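Side-chain contacts in methylglyoxal reductase (NADPH-dependent) (PDB 6KWS), which probably reduces methylglyoxal and related carbonyl compounds with NADPH as the hydride donor, as a Rossmann-fold oxidoreductase of the dihydroflavonol-4-reductase subfamily: residues 88-92 and 93-97; 320-323 and 324-327; 171-174 and 175-179; 206-209 and 210-214; 297-300 and 301-305. The protein carries 1 engineered substitution. All blocks are in the same frame, centred on the assembly; numbering follows the deposited sequence.

Contact 1 of 5, residues 88-92 and 93-97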
# COMPACT_ATOMS: atom_id res chain seq x y z
N ASN A 88 -11.66 10.99 -9.96
CA ASN A 88 -11.93 10.85 -11.39
C ASN A 88 -11.15 11.93 -12.13
O ASN A 88 -11.33 13.13 -11.87
CB ASN A 88 -13.41 10.95 -11.76
CG ASN A 88 -13.68 10.91 -13.29
OD1 ASN A 88 -12.76 10.67 -14.08
ND2 ASN A 88 -14.94 11.09 -13.68
N VAL A 89 -10.36 11.48 -13.09
CA VAL A 89 -9.18 12.20 -13.56
C VAL A 89 -9.48 12.81 -14.93
O VAL A 89 -9.81 12.09 -15.88
CB VAL A 89 -7.97 11.27 -13.60
CG1 VAL A 89 -6.68 12.02 -13.77
CG2 VAL A 89 -7.97 10.41 -12.31
N THR A 90 -9.38 14.13 -15.02
CA THR A 90 -9.50 14.82 -16.30
C THR A 90 -8.12 14.97 -16.95
O THR A 90 -7.80 14.23 -17.88
CB THR A 90 -10.16 16.19 -16.11
OG1 THR A 90 -11.41 16.01 -15.43
CG2 THR A 90 -10.38 16.89 -17.45
N ASP A 91 -7.32 15.94 -16.48
CA ASP A 91 -5.92 16.04 -16.87
C ASP A 91 -5.09 15.19 -15.92
O ASP A 91 -4.97 15.51 -14.74
CB ASP A 91 -5.39 17.47 -16.86
CG ASP A 91 -3.94 17.57 -17.42
OD1 ASP A 91 -3.48 18.70 -17.67
OD2 ASP A 91 -3.28 16.51 -17.64
N VAL A 92 -4.49 14.14 -16.46
CA VAL A 92 -3.60 13.31 -15.67
C VAL A 92 -2.37 14.09 -15.21
O VAL A 92 -1.82 13.81 -14.14
CB VAL A 92 -3.21 12.08 -16.51
CG1 VAL A 92 -2.29 11.18 -15.73
CG2 VAL A 92 -4.47 11.33 -16.93
N GLU A 93 -1.93 15.09 -15.98
CA GLU A 93 -0.69 15.78 -15.61
C GLU A 93 -0.87 16.61 -14.35
O GLU A 93 -0.06 16.52 -13.42
CB GLU A 93 -0.19 16.66 -16.76
CG GLU A 93 1.23 17.19 -16.50
CD GLU A 93 1.93 17.75 -17.74
OE1 GLU A 93 1.24 18.04 -18.76
OE2 GLU A 93 3.18 17.88 -17.70
N LYS A 94 -1.92 17.45 -14.29
CA LYS A 94 -2.09 18.31 -13.13
C LYS A 94 -2.74 17.58 -11.96
O LYS A 94 -2.50 17.94 -10.80
CB LYS A 94 -2.93 19.56 -13.50
CG LYS A 94 -2.33 20.44 -14.61
CD LYS A 94 -0.82 20.71 -14.40
CE LYS A 94 -0.41 22.19 -14.70
NZ LYS A 94 0.80 22.35 -15.58
N GLU A 95 -3.55 16.57 -12.22
CA GLU A 95 -4.28 15.95 -11.12
C GLU A 95 -3.56 14.75 -10.51
O GLU A 95 -3.86 14.39 -9.37
CB GLU A 95 -5.68 15.53 -11.59
CG GLU A 95 -6.66 16.71 -11.74
CD GLU A 95 -8.03 16.31 -12.32
OE1 GLU A 95 -8.10 15.98 -13.52
OE2 GLU A 95 -9.04 16.33 -11.57
N LEU A 96 -2.61 14.14 -11.22
CA LEU A 96 -1.93 12.95 -10.71
C LEU A 96 -0.42 13.08 -10.64
O LEU A 96 0.17 12.80 -9.58
CB LEU A 96 -2.31 11.74 -11.56
CG LEU A 96 -3.62 11.06 -11.19
CD1 LEU A 96 -3.96 9.96 -12.21
CD2 LEU A 96 -3.54 10.50 -9.79
N LEU A 97 0.24 13.47 -11.74
CA LEU A 97 1.70 13.34 -11.81
C LEU A 97 2.41 14.43 -11.02
O LEU A 97 3.26 14.13 -10.17
CB LEU A 97 2.16 13.35 -13.26
CG LEU A 97 1.86 12.04 -13.96
CD1 LEU A 97 2.03 12.18 -15.46
CD2 LEU A 97 2.77 10.95 -13.41
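Glu-95 reaches back from the first turn of a helix to the loop before it, and its carboxylate meets the backbone at Thr-90. Its CB lies 3.2 Å from Asp-91 O, and CG runs on past the same oxygen. CG is anti to the carbonyl carbon (chi1 -75°) and the chain then stays extended, which sends CD alongside the loop toward Thr-90. At the tip, OE1 accepts a hydrogen bond from Thr-90 N at 2.7 Å. The donor comes from the syn side, tilted 26° out of the carboxylate plane. OE2 lies on the side of Asn-88 O.

The loop leads from strand 75-80 of the Rossmann sheet into helix 92-114, and Asp-91 is the N-cap of that helix. Its OD2 accepts from Glu-93 N at 2.6 Å. This donor sits well above the carboxylate plane, 50° out of it. Asp-91 O takes the N-H of Glu-95, so the backbone of Glu-95 is bonded to Asp-91 while its side chain is bonded to Thr-90. Val-92 O accepts from both Leu-96 N and Leu-97 N, and the second bond makes a wider pi-type turn.

On the apolar side, Val-89 CG1 touches Leu-96 CD1 at 3.8 Å, the two side chains crossing at about a right angle. Val-92 CG1 approaches the same methyl at 4.1 Å. Leu-97 packs on Trp-153 and Phe-170, and the carboxylate of Glu-93 accepts a hydrogen bond from Trp-153 NE1.

Contact 2 of 5, residues 320-323 and 324-327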
# COMPACT_ATOMS: atom_id res chain seq x y z
N TYR A 320 4.31 -14.95 5.00
CA TYR A 320 3.14 -14.21 4.53
C TYR A 320 1.89 -15.08 4.60
O TYR A 320 1.96 -16.31 4.47
CB TYR A 320 3.31 -13.78 3.07
CG TYR A 320 4.45 -12.85 2.73
CD1 TYR A 320 5.21 -12.22 3.72
CD2 TYR A 320 4.75 -12.58 1.41
CE1 TYR A 320 6.25 -11.38 3.37
CE2 TYR A 320 5.76 -11.75 1.07
CZ TYR A 320 6.51 -11.15 2.04
OH TYR A 320 7.51 -10.32 1.63
N TYR A 321 0.75 -14.42 4.78
CA TYR A 321 -0.53 -15.07 4.46
C TYR A 321 -0.53 -15.58 3.02
O TYR A 321 0.18 -15.05 2.15
CB TYR A 321 -1.68 -14.10 4.65
CG TYR A 321 -1.97 -13.71 6.07
CD1 TYR A 321 -2.81 -14.48 6.86
CD2 TYR A 321 -1.43 -12.54 6.62
CE1 TYR A 321 -3.09 -14.12 8.16
CE2 TYR A 321 -1.71 -12.17 7.93
CZ TYR A 321 -2.55 -12.97 8.69
OH TYR A 321 -2.87 -12.64 9.99
N ASN A 322 -1.34 -16.60 2.75
CA ASN A 322 -1.49 -17.06 1.37
C ASN A 322 -2.82 -16.56 0.79
O ASN A 322 -3.62 -15.92 1.49
CB ASN A 322 -1.37 -18.59 1.28
CG ASN A 322 -2.48 -19.33 2.03
OD1 ASN A 322 -3.65 -18.94 2.03
ND2 ASN A 322 -2.10 -20.45 2.66
N LEU A 323 -3.06 -16.87 -0.49
CA LEU A 323 -4.27 -16.38 -1.16
C LEU A 323 -5.53 -16.77 -0.39
O LEU A 323 -6.40 -15.92 -0.14
CB LEU A 323 -4.36 -16.89 -2.59
CG LEU A 323 -4.71 -15.90 -3.71
CD1 LEU A 323 -5.61 -16.53 -4.73
CD2 LEU A 323 -5.29 -14.58 -3.23
N GLU A 324 -5.66 -18.05 -0.03
CA GLU A 324 -6.91 -18.51 0.59
C GLU A 324 -7.16 -17.80 1.92
O GLU A 324 -8.27 -17.34 2.17
CB GLU A 324 -6.90 -20.03 0.78
CG GLU A 324 -8.10 -20.63 1.58
CD GLU A 324 -7.93 -20.57 3.11
OE1 GLU A 324 -8.90 -20.17 3.82
OE2 GLU A 324 -6.82 -20.91 3.62
N GLN A 325 -6.14 -17.69 2.78
CA GLN A 325 -6.35 -16.97 4.03
C GLN A 325 -6.75 -15.53 3.75
O GLN A 325 -7.74 -15.03 4.30
CB GLN A 325 -5.09 -17.00 4.89
CG GLN A 325 -4.47 -18.35 4.95
CD GLN A 325 -3.22 -18.39 5.79
OE1 GLN A 325 -2.17 -17.89 5.37
NE2 GLN A 325 -3.32 -18.98 6.97
N SER A 326 -6.00 -14.86 2.88
CA SER A 326 -6.23 -13.45 2.62
C SER A 326 -7.62 -13.23 2.04
O SER A 326 -8.37 -12.35 2.49
CB SER A 326 -5.14 -12.92 1.69
OG SER A 326 -5.14 -11.51 1.66
N VAL A 327 -7.98 -14.03 1.03
CA VAL A 327 -9.30 -13.88 0.42
C VAL A 327 -10.39 -14.18 1.43
O VAL A 327 -11.38 -13.43 1.54
CB VAL A 327 -9.43 -14.78 -0.82
CG1 VAL A 327 -10.87 -14.82 -1.29
CG2 VAL A 327 -8.53 -14.27 -1.90
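Tyr-321 lies across the side chain of Gln-325, at about a right angle to it. Its ring atom CD1 is 3.8 Å from Gln-325 OE1, and the ring and amide planes are turned 59° apart. The oxygen stands oblique to the ring. A cation-pi contact with Arg-241 gives the ring a second partner.

Asn-322 follows, and it bonds to Gln-325 twice. Its backbone N donates to Gln-325 OE1 at 3.0 Å, in the carbonyl plane and on a lone pair. Its own OD1 accepts from Gln-325 N at 2.9 Å in a nearly straight bond, 175° at the hydrogen. CG of Asn-322 is tucked between its backbone N and carbonyl carbon (chi1 64°), which turns OD1 back over the start of the helix. Asn-322 O accepts from Ser-326 N. The hydroxyl of Ser-326 is hydrogen-bonded to Asp-239.

Leu-323 begins the helix, and its carbonyl takes Val-327 N at 2.7 Å. Its CD2 meets Val-327 CG2 at 3.5 Å. Both side chains also pack on Ile-276, so this face meets helix 270-280.

The reciprocal pair of bonds between Asn-322 and Gln-325 is a capping box. It closes the N-terminal end of helix 323-337, the last helix of the chain.

Contact 3 of 5, residues 171-174 and 175-179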
# COMPACT_ATOMS: atom_id res chain seq x y z
N ALA A 171 6.67 9.54 -8.41
CA ALA A 171 6.72 9.85 -6.98
C ALA A 171 7.92 9.20 -6.30
O ALA A 171 8.62 9.84 -5.51
CB ALA A 171 5.43 9.42 -6.28
N GLU A 172 8.17 7.92 -6.60
CA GLU A 172 9.31 7.25 -5.97
C GLU A 172 10.63 7.73 -6.56
O GLU A 172 11.63 7.86 -5.84
CB GLU A 172 9.19 5.73 -6.11
CG GLU A 172 9.90 4.99 -4.95
CD GLU A 172 10.29 3.54 -5.28
OE1 GLU A 172 11.40 3.13 -4.91
OE2 GLU A 172 9.48 2.82 -5.90
N LYS A 173 10.66 7.96 -7.88
CA LYS A 173 11.86 8.52 -8.51
C LYS A 173 12.23 9.82 -7.82
O LYS A 173 13.41 10.10 -7.57
CB LYS A 173 11.62 8.73 -10.00
CG LYS A 173 12.84 8.78 -10.86
CD LYS A 173 13.23 10.17 -11.21
CE LYS A 173 14.11 10.25 -12.34
NZ LYS A 173 13.61 9.47 -13.40
N ALA A 174 11.22 10.59 -7.41
CA ALA A 174 11.47 11.88 -6.79
C ALA A 174 12.08 11.73 -5.40
O ALA A 174 12.95 12.52 -5.01
CB ALA A 174 10.18 12.68 -6.74
N ALA A 175 11.63 10.73 -4.64
CA ALA A 175 12.18 10.51 -3.30
C ALA A 175 13.67 10.15 -3.36
O ALA A 175 14.46 10.69 -2.58
CB ALA A 175 11.41 9.41 -2.58
N TRP A 176 14.05 9.22 -4.24
CA TRP A 176 15.46 8.85 -4.33
C TRP A 176 16.29 10.00 -4.87
O TRP A 176 17.42 10.22 -4.41
CB TRP A 176 15.66 7.61 -5.19
CG TRP A 176 15.07 6.38 -4.59
CD1 TRP A 176 14.02 5.66 -5.06
CD2 TRP A 176 15.49 5.72 -3.38
NE1 TRP A 176 13.77 4.60 -4.25
CE2 TRP A 176 14.65 4.61 -3.20
CE3 TRP A 176 16.50 5.97 -2.44
CZ2 TRP A 176 14.78 3.74 -2.12
CZ3 TRP A 176 16.63 5.10 -1.37
CH2 TRP A 176 15.78 3.99 -1.22
N ASP A 177 15.74 10.75 -5.84
CA ASP A 177 16.41 11.97 -6.26
C ASP A 177 16.68 12.87 -5.07
O ASP A 177 17.77 13.44 -4.95
CB ASP A 177 15.59 12.72 -7.32
CG ASP A 177 15.63 12.05 -8.68
OD1 ASP A 177 14.94 12.55 -9.61
OD2 ASP A 177 16.32 11.01 -8.81
N PHE A 178 15.73 12.99 -4.15
CA PHE A 178 15.89 13.95 -3.08
C PHE A 178 17.08 13.59 -2.21
O PHE A 178 17.95 14.43 -1.94
CB PHE A 178 14.63 14.05 -2.23
CG PHE A 178 14.74 15.08 -1.13
CD1 PHE A 178 15.40 14.79 0.06
CD2 PHE A 178 14.20 16.34 -1.30
CE1 PHE A 178 15.51 15.74 1.06
CE2 PHE A 178 14.32 17.30 -0.30
CZ PHE A 178 14.97 16.99 0.88
N ILE A 179 17.14 12.34 -1.76
CA ILE A 179 18.20 12.01 -0.82
C ILE A 179 19.54 11.87 -1.54
O ILE A 179 20.59 12.10 -0.94
CB ILE A 179 17.85 10.74 -0.02
CG1 ILE A 179 17.71 9.56 -0.97
CG2 ILE A 179 16.55 10.96 0.75
CD1 ILE A 179 18.51 8.37 -0.56
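Glu-172 and Trp-176 lie side by side one turn apart, pointing the same way, and their tips are joined by a hydrogen bond. Trp-176 NE1 donates to Glu-172 OE1 at 2.9 Å. The oxygen sits at the edge of the indole, only 6° out of the ring plane, and the N-H meets it on its anti side. The carboxylate and ring planes are 57° apart. CG of Glu-172 is anti to its backbone N (chi1 -152°) and the chain continues extended, which carries OE1 up level with NE1. The same OE1 has a salt bridge to Arg-260, its strongest polar partner, while OE2 is hydrogen-bonded to Ser-125 OG.

Backbone bonds of helix 160-181 run beneath this pair. Trp-176 N donates to Glu-172 O at 3.2 Å, so the two residues are linked at both backbone and tip. Trp-176 CD1 also comes within 3.3 Å of that carbonyl oxygen.

On another side of the helix, Lys-173 crosses Asp-177 obliquely. The contact is made by the chain of the lysine: CD lies 3.3 Å from Asp-177 OD1, while NZ stays 5.1 Å from that oxygen.

Farther out, Ala-171 and Phe-178 pack on helix 92-114. Trp-176 rests on Leu-189 and Thr-191 of strand 188-194.

The carboxylate of Glu-172 is buried, with an arginine, an indole N-H and a hydroxyl around it. Such surroundings would be expected to favour its charged form and to limit the rotation of its end.

Contact 4 of 5, residues 206-209 and 210-214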
# COMPACT_ATOMS: atom_id res chain seq x y z
N GLU A 206 -15.46 -0.24 9.46
CA GLU A 206 -15.09 0.60 8.33
C GLU A 206 -15.73 0.17 7.00
O GLU A 206 -15.66 0.94 6.03
CB GLU A 206 -13.56 0.59 8.20
CG GLU A 206 -12.78 1.07 9.44
CD GLU A 206 -13.15 2.51 9.86
OE1 GLU A 206 -14.18 2.66 10.55
OE2 GLU A 206 -12.43 3.47 9.48
N ILE A 207 -16.37 -1.01 6.94
CA ILE A 207 -16.81 -1.53 5.65
C ILE A 207 -17.99 -0.74 5.15
O ILE A 207 -19.00 -0.55 5.84
CB ILE A 207 -17.13 -3.03 5.71
CG1 ILE A 207 -15.83 -3.83 5.73
CG2 ILE A 207 -17.87 -3.45 4.48
CD1 ILE A 207 -15.33 -4.12 7.10
N LYS A 208 -17.82 -0.21 3.97
CA LYS A 208 -18.88 0.34 3.18
C LYS A 208 -19.26 -0.67 2.12
O LYS A 208 -18.75 -1.81 2.07
CB LYS A 208 -18.45 1.66 2.56
CG LYS A 208 -16.96 1.67 2.24
CD LYS A 208 -16.39 3.06 2.01
CE LYS A 208 -17.13 3.79 0.91
NZ LYS A 208 -16.85 5.25 0.94
N GLN A 209 -20.11 -0.20 1.23
CA GLN A 209 -20.71 -1.03 0.22
C GLN A 209 -19.76 -1.33 -0.91
O GLN A 209 -19.78 -2.42 -1.48
CB GLN A 209 -21.89 -0.28 -0.34
CG GLN A 209 -22.92 -1.15 -0.95
CD GLN A 209 -23.73 -1.71 0.19
OE1 GLN A 209 -23.54 -1.34 1.34
NE2 GLN A 209 -24.69 -2.55 -0.15
N SER A 210 -19.02 -0.31 -1.30
CA SER A 210 -17.95 -0.33 -2.28
C SER A 210 -16.69 -0.03 -1.49
O SER A 210 -16.59 1.03 -0.85
CB SER A 210 -18.20 0.71 -3.37
OG SER A 210 -17.50 0.37 -4.54
N LEU A 211 -15.77 -0.98 -1.44
CA LEU A 211 -14.47 -0.73 -0.83
C LEU A 211 -13.72 0.28 -1.68
O LEU A 211 -13.71 0.20 -2.92
CB LEU A 211 -13.66 -2.02 -0.67
CG LEU A 211 -14.27 -3.25 0.02
CD1 LEU A 211 -13.19 -4.11 0.64
CD2 LEU A 211 -15.31 -2.86 1.06
N ASN A 212 -13.11 1.26 -1.03
CA ASN A 212 -12.29 2.21 -1.76
C ASN A 212 -10.86 1.69 -1.97
O ASN A 212 -10.04 2.38 -2.60
CB ASN A 212 -12.30 3.57 -1.05
CG ASN A 212 -13.61 4.36 -1.31
OD1 ASN A 212 -14.29 4.15 -2.32
ND2 ASN A 212 -13.94 5.28 -0.40
N THR A 213 -10.57 0.47 -1.51
CA THR A 213 -9.26 -0.17 -1.54
C THR A 213 -9.15 -1.13 -2.72
O THR A 213 -10.03 -1.21 -3.59
CB THR A 213 -8.97 -0.94 -0.24
OG1 THR A 213 -9.50 -2.28 -0.33
CG2 THR A 213 -9.58 -0.24 0.98
N SER A 214 -8.06 -1.90 -2.73
CA SER A 214 -7.84 -2.90 -3.75
C SER A 214 -8.60 -4.19 -3.49
O SER A 214 -8.73 -5.03 -4.39
CB SER A 214 -6.36 -3.20 -3.86
OG SER A 214 -6.12 -3.82 -5.11
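Lys-208 folds its chain over the carbonyl of Ser-210, and its methylene groups lie against the carbonyl oxygen. CG is 3.2 Å from Ser-210 O, and CD and CE follow close to the same oxygen. Chi1 of Lys-208 is 33°, and a further bend at chi3 curls the chain round the oxygen. The chain ends beside the side chain of Asn-212, which it crosses at about a right angle. Both of these side chains lie at the surface.

Apolar contact is slight. Ile-207 CG2 faces Leu-211 CD2 at 4.3 Å. That same methyl of Leu-211 lies 3.7 Å from Lys-208 O. Both residues pack on helix 323-337, Ile-207 on Gln-333 and Ala-337, Leu-211 on Ile-334.

Clear hydrogen bonds lead away from the pair of segments: Gln-209 O accepts from Asn-219 ND2, and Thr-213 OG1 caps Ser-215 N at the turn into helix 216-222. This loop follows strand 196-198, and the side chain of Leu-211 is about 7 Å from that of Phe-12, an NADPH-binding residue.

No clear hydrogen bond joins 206-209 to 210-214. Their direct contact is the lysine chain over one carbonyl and one slight methyl contact, and the clear polar partners lie outside. Across this part of the loop, the Ser-210 oxygen is met by carbon atoms of the lysine and not by its ammonium group.

Contact 5 of 5, residues 297-300 and 301-305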
# COMPACT_ATOMS: atom_id res chain seq x y z
N LYS A 297 -4.26 -21.18 -13.26
CA LYS A 297 -2.88 -21.67 -13.22
C LYS A 297 -2.21 -21.60 -14.59
O LYS A 297 -1.05 -21.21 -14.70
CB LYS A 297 -2.81 -23.09 -12.66
CG LYS A 297 -3.10 -23.13 -11.13
CD LYS A 297 -2.49 -21.89 -10.41
CE LYS A 297 -3.06 -21.64 -8.99
NZ LYS A 297 -2.92 -20.20 -8.48
N SER A 298 -2.94 -21.97 -15.66
CA SER A 298 -2.35 -21.85 -16.99
C SER A 298 -2.20 -20.40 -17.40
O SER A 298 -1.21 -20.05 -18.06
CB SER A 298 -3.17 -22.61 -18.03
OG SER A 298 -3.28 -23.98 -17.67
N VAL A 299 -3.13 -19.53 -17.01
CA VAL A 299 -3.03 -18.12 -17.40
C VAL A 299 -1.85 -17.45 -16.70
O VAL A 299 -1.10 -16.68 -17.33
CB VAL A 299 -4.36 -17.39 -17.10
CG1 VAL A 299 -4.21 -15.89 -17.33
CG2 VAL A 299 -5.46 -17.93 -18.00
N ILE A 300 -1.66 -17.71 -15.40
CA ILE A 300 -0.51 -17.15 -14.69
C ILE A 300 0.79 -17.70 -15.25
O ILE A 300 1.77 -16.98 -15.43
CB ILE A 300 -0.65 -17.44 -13.19
CG1 ILE A 300 -1.81 -16.65 -12.58
CG2 ILE A 300 0.63 -17.13 -12.44
CD1 ILE A 300 -2.36 -17.31 -11.32
N ALA A 301 0.82 -19.01 -15.50
CA ALA A 301 2.01 -19.62 -16.06
C ALA A 301 2.33 -19.04 -17.43
O ALA A 301 3.50 -18.85 -17.77
CB ALA A 301 1.83 -21.13 -16.14
N GLU A 302 1.30 -18.74 -18.21
CA GLU A 302 1.50 -18.41 -19.62
C GLU A 302 1.74 -16.93 -19.89
O GLU A 302 2.28 -16.61 -20.95
CB GLU A 302 0.29 -18.85 -20.45
CG GLU A 302 0.43 -20.24 -21.04
CD GLU A 302 -0.91 -20.92 -21.32
OE1 GLU A 302 -1.96 -20.23 -21.33
OE2 GLU A 302 -0.89 -22.15 -21.55
N SER A 303 1.35 -16.02 -18.99
CA SER A 303 1.29 -14.62 -19.40
C SER A 303 1.77 -13.62 -18.34
O SER A 303 1.48 -12.42 -18.48
CB SER A 303 -0.14 -14.22 -19.80
OG SER A 303 -1.01 -14.23 -18.68
N LEU A 304 2.50 -14.06 -17.31
CA LEU A 304 3.03 -13.15 -16.31
C LEU A 304 4.50 -13.44 -16.04
O LEU A 304 4.91 -14.60 -15.95
CB LEU A 304 2.26 -13.26 -14.99
CG LEU A 304 0.83 -12.72 -15.01
CD1 LEU A 304 0.14 -12.99 -13.68
CD2 LEU A 304 0.85 -11.23 -15.33
N ALA A 305 5.29 -12.37 -15.89
CA ALA A 305 6.65 -12.53 -15.40
C ALA A 305 6.65 -13.19 -14.02
O ALA A 305 5.63 -13.27 -13.33
CB ALA A 305 7.36 -11.18 -15.31
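In the last part of helix 295-303, Ser-303 turns both its side chain and its backbone N back to Val-299 O. The chain then runs through Leu-304 toward the short strand 306-307. Ser-303 OG donates to Val-299 O at 2.8 Å, tilted 33° from the carbonyl plane. With chi1 at 68° the hydroxyl folds back over the main chain, where it can reach the oxygen one turn back. Ser-303 N bonds weakly to the same oxygen, and so does Glu-302 N. Three donors thus gather round one carbonyl, with the hydroxyl making the clear bond. OG also has a weak hydrogen bond with Lys-234.

The turn before keeps ordinary helical bonds. Ala-301 N donates to Lys-297 O at 3.0 Å, and Glu-302 N to Ser-298 O at 2.8 Å. The side chain of Glu-302 lies close by this second carbonyl. Its CB is 3.1 Å from Ser-298 O, and CG and CD pass near it as well.

Val-299 and Ile-300 pack against Thr-269 of strand 260-269, and Ile-300 and Leu-304 against Arg-267 of the same strand. Ala-305 O accepts a hydrogen bond from Arg-267 NH2.

Between the two segments the apolar contact is a single distant one, with Ile-300 CG1 standing 4.3 Å from Leu-304 CD1. Beside the hydroxyl of Ser-303 lies a methyl group: Val-299 CG1 is 3.8 Å from Ser-303 OG.

Contacts 1, 4 and 5 lie at the surface, while contacts 2 and 3 are partly buried. Contacts 1 and 2 both cap the start of a helix but differ in chemistry: the first uses carboxylates, the second a pair of amides. They lie on opposite sides of the chain's centre, about 34 Å apart between centres. Contact 5 lies in the last part of a helix, where a serine hydroxyl bonds back to a carbonyl. Contact 3 sits within a helix and centres on a buried charge. It shares helix 92-114 with contact 1, packing against it. Contact 4 lacks clear internal hydrogen bonds and leans on helix 323-337, which contact 2 begins.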